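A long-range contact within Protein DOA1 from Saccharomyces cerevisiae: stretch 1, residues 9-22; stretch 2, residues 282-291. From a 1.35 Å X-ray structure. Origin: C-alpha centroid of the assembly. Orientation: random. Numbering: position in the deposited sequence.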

# COMPACT_ATOMS: atom_id res chain seq x y z
N GLN A 9 -2.01 7.07 19.41
CA GLN A 9 -2.58 6.04 20.27
C GLN A 9 -3.76 5.39 19.59
O GLN A 9 -4.32 5.92 18.65
CB GLN A 9 -2.96 6.63 21.64
CG GLN A 9 -1.76 7.37 22.26
CD GLN A 9 -1.84 7.61 23.77
OE1 GLN A 9 -1.04 8.39 24.32
NE2 GLN A 9 -2.77 6.96 24.43
N LEU A 10 -4.11 4.19 20.04
CA LEU A 10 -5.16 3.43 19.40
C LEU A 10 -6.47 4.23 19.48
O LEU A 10 -6.86 4.70 20.56
CB LEU A 10 -5.33 2.07 20.07
CG LEU A 10 -6.40 1.13 19.51
CD1 LEU A 10 -5.99 0.69 18.13
CD2 LEU A 10 -6.58 -0.07 20.42
N SER A 11 -7.10 4.38 18.32
CA SER A 11 -8.43 4.97 18.20
C SER A 11 -9.55 3.95 18.10
O SER A 11 -10.60 4.11 18.72
CB SER A 11 -8.48 5.85 16.94
OG SER A 11 -9.75 6.48 16.81
N ALA A 12 -9.35 2.91 17.29
CA ALA A 12 -10.38 1.89 17.11
C ALA A 12 -9.76 0.60 16.62
O ALA A 12 -8.76 0.59 15.91
CB ALA A 12 -11.40 2.35 16.12
N THR A 13 -10.41 -0.47 17.02
CA THR A 13 -10.12 -1.81 16.58
C THR A 13 -11.32 -2.32 15.78
O THR A 13 -12.45 -2.35 16.27
CB THR A 13 -9.86 -2.72 17.77
OG1 THR A 13 -8.80 -2.16 18.55
CG2 THR A 13 -9.45 -4.09 17.29
N LEU A 14 -11.05 -2.68 14.54
CA LEU A 14 -12.05 -3.04 13.57
C LEU A 14 -11.94 -4.55 13.31
O LEU A 14 -11.07 -5.02 12.58
CB LEU A 14 -11.83 -2.25 12.29
CG LEU A 14 -12.36 -0.80 12.26
CD1 LEU A 14 -11.99 0.01 13.52
CD2 LEU A 14 -11.85 -0.07 11.02
N LYS A 15 -12.89 -5.27 13.90
CA LYS A 15 -12.93 -6.71 13.92
C LYS A 15 -13.96 -7.23 12.92
O LYS A 15 -15.06 -6.71 12.85
CB LYS A 15 -13.29 -7.17 15.34
CG LYS A 15 -13.32 -8.67 15.55
CD LYS A 15 -13.61 -9.06 16.98
CE LYS A 15 -13.50 -10.62 17.14
NZ LYS A 15 -13.78 -11.18 18.50
N GLY A 16 -13.59 -8.23 12.13
CA GLY A 16 -14.53 -8.85 11.22
C GLY A 16 -13.85 -9.83 10.26
O GLY A 16 -14.42 -10.87 9.94
N HIS A 17 -12.65 -9.50 9.80
CA HIS A 17 -11.97 -10.41 8.91
C HIS A 17 -11.62 -11.72 9.62
O HIS A 17 -11.28 -11.73 10.81
CB HIS A 17 -10.69 -9.77 8.35
CG HIS A 17 -10.93 -8.77 7.27
ND1 HIS A 17 -11.46 -9.12 6.05
CD2 HIS A 17 -10.72 -7.43 7.23
CE1 HIS A 17 -11.53 -8.05 5.28
NE2 HIS A 17 -11.11 -7.01 5.98
N ASP A 18 -11.64 -12.81 8.88
CA ASP A 18 -11.35 -14.12 9.44
C ASP A 18 -9.94 -14.65 9.10
O ASP A 18 -9.58 -15.75 9.51
CB ASP A 18 -12.38 -15.12 8.96
CG ASP A 18 -13.76 -14.78 9.42
OD1 ASP A 18 -13.90 -14.35 10.60
OD2 ASP A 18 -14.71 -14.96 8.62
N GLN A 19 -9.19 -13.90 8.29
CA GLN A 19 -7.80 -14.22 8.00
C GLN A 19 -7.01 -12.91 7.85
O GLN A 19 -7.58 -11.83 7.99
CB GLN A 19 -7.68 -15.07 6.73
CG GLN A 19 -8.36 -16.43 6.81
CD GLN A 19 -7.68 -17.39 7.76
OE1 GLN A 19 -6.50 -17.24 8.09
NE2 GLN A 19 -8.43 -18.41 8.21
N ASP A 20 -5.72 -13.01 7.57
CA ASP A 20 -4.88 -11.83 7.63
C ASP A 20 -5.47 -10.70 6.81
O ASP A 20 -5.95 -10.92 5.69
CB ASP A 20 -3.47 -12.10 7.10
CG ASP A 20 -2.66 -13.02 7.98
OD1 ASP A 20 -3.23 -13.77 8.77
OD2 ASP A 20 -1.43 -12.97 7.88
N VAL A 21 -5.35 -9.47 7.35
CA VAL A 21 -5.65 -8.27 6.58
C VAL A 21 -4.38 -7.89 5.81
O VAL A 21 -3.35 -7.58 6.39
CB VAL A 21 -6.10 -7.12 7.47
CG1 VAL A 21 -6.38 -5.89 6.62
CG2 VAL A 21 -7.32 -7.53 8.28
N ARG A 22 -4.46 -7.92 4.50
CA ARG A 22 -3.28 -7.77 3.68
C ARG A 22 -3.06 -6.36 3.13
O ARG A 22 -1.95 -6.01 2.75
CB ARG A 22 -3.35 -8.73 2.51
CG ARG A 22 -3.30 -10.21 2.89
CD ARG A 22 -1.94 -10.61 3.45
NE ARG A 22 -0.87 -10.17 2.56
CZ ARG A 22 0.35 -10.66 2.52
NH1 ARG A 22 0.68 -11.68 3.29
NH2 ARG A 22 1.24 -10.14 1.67
N VAL A 282 -4.08 0.43 9.93
CA VAL A 282 -3.14 -0.68 10.01
C VAL A 282 -3.86 -2.01 9.79
O VAL A 282 -4.88 -2.29 10.41
CB VAL A 282 -2.46 -0.73 11.41
CG1 VAL A 282 -1.39 -1.81 11.44
CG2 VAL A 282 -1.87 0.61 11.77
N GLY A 283 -3.33 -2.82 8.87
CA GLY A 283 -3.82 -4.17 8.66
C GLY A 283 -2.76 -5.18 9.08
O GLY A 283 -1.62 -5.11 8.66
N SER A 284 -3.17 -6.18 9.86
CA SER A 284 -2.22 -7.11 10.46
C SER A 284 -2.66 -8.58 10.42
O SER A 284 -3.81 -8.93 10.05
CB SER A 284 -1.86 -6.67 11.87
OG SER A 284 -3.00 -6.37 12.62
N SER A 285 -1.73 -9.45 10.80
CA SER A 285 -1.94 -10.88 10.70
C SER A 285 -2.89 -11.46 11.76
O SER A 285 -3.27 -12.62 11.68
CB SER A 285 -0.60 -11.59 10.83
OG SER A 285 0.01 -11.30 12.06
N ASP A 286 -3.25 -10.65 12.75
CA ASP A 286 -4.24 -11.08 13.74
C ASP A 286 -5.66 -10.87 13.22
O ASP A 286 -6.63 -10.99 13.95
CB ASP A 286 -4.04 -10.36 15.07
CG ASP A 286 -4.06 -8.85 14.94
OD1 ASP A 286 -4.20 -8.34 13.83
OD2 ASP A 286 -3.93 -8.19 15.98
N ASN A 287 -5.76 -10.49 11.95
CA ASN A 287 -7.02 -10.35 11.21
C ASN A 287 -7.77 -9.08 11.55
O ASN A 287 -8.94 -8.92 11.19
CB ASN A 287 -7.93 -11.57 11.39
CG ASN A 287 -7.20 -12.90 11.23
OD1 ASN A 287 -6.11 -13.01 10.63
ND2 ASN A 287 -7.82 -13.94 11.74
N LEU A 288 -7.09 -8.18 12.23
CA LEU A 288 -7.66 -6.91 12.62
C LEU A 288 -7.20 -5.76 11.72
O LEU A 288 -6.06 -5.74 11.22
CB LEU A 288 -7.25 -6.57 14.06
CG LEU A 288 -7.83 -7.49 15.12
CD1 LEU A 288 -7.22 -7.16 16.45
CD2 LEU A 288 -9.37 -7.40 15.12
N VAL A 289 -8.09 -4.79 11.59
CA VAL A 289 -7.74 -3.45 11.17
C VAL A 289 -7.71 -2.58 12.44
O VAL A 289 -8.57 -2.72 13.32
CB VAL A 289 -8.79 -2.92 10.16
CG1 VAL A 289 -8.48 -1.49 9.81
CG2 VAL A 289 -8.85 -3.79 8.90
N ARG A 290 -6.73 -1.70 12.53
CA ARG A 290 -6.68 -0.73 13.63
C ARG A 290 -6.53 0.68 13.08
O ARG A 290 -6.00 0.87 11.99
CB ARG A 290 -5.52 -1.04 14.58
CG ARG A 290 -5.64 -2.33 15.37
CD ARG A 290 -4.35 -2.51 16.14
NE ARG A 290 -4.37 -3.64 17.06
CZ ARG A 290 -4.11 -4.91 16.72
NH1 ARG A 290 -3.88 -5.24 15.45
NH2 ARG A 290 -4.08 -5.85 17.65
N ILE A 291 -7.06 1.66 13.81
CA ILE A 291 -6.86 3.06 13.48
C ILE A 291 -6.18 3.69 14.67
O ILE A 291 -6.58 3.44 15.81
CB ILE A 291 -8.19 3.74 13.19
CG1 ILE A 291 -8.86 3.06 11.99
CG2 ILE A 291 -7.98 5.20 12.93
CD1 ILE A 291 -10.18 3.58 11.72

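At the apolar centre, Leu14, Val289 and Ile291 share one face of an antiparallel sheet. Leu14 CB lies 3.8 Å from Val289 CB, and Leu14 CD2 reaches Ile291 CD1 at 4.1 Å. Val21, from beyond the loop, extends this core: its CG1 sits 4.0 Å from Val289 CG2, whose methyl also meets the edge of the His17 ring. These branched aliphatic side chains suit the centre because they pack closely and bring no polar atoms of their own into it. Gly283 suits its place beside Val21, since a CB there would fall 2.7 Å from Val21 CG1.

The backbone fixes the register. Leu14 N donates to Val289 O (2.8 Å) and Val289 N to Leu14 O (3.1 Å); Ile291 N donates to Ala12 O (2.9 Å), while Ile291 O accepts from both Ser11 N (2.7 Å) and Ala12 N (3.2 Å). Farther along, Val21 N donates to Ser284 O (3.2 Å), but Val21 O is buried without a partner.

On the opposite face, Thr13 CG2 packs against Leu288 CD1 at 3.9 Å. At the polar edge, Asn287 closes a type I turn and nestles against the loop, its CB 3.4 Å from His17 O. Within the second stretch, Asp286 OD2 forms a salt bridge with Arg290 NH2 (2.9 Å), and Asp286 OD1 accepts from Ser284 OG (2.6 Å), bracing the turn.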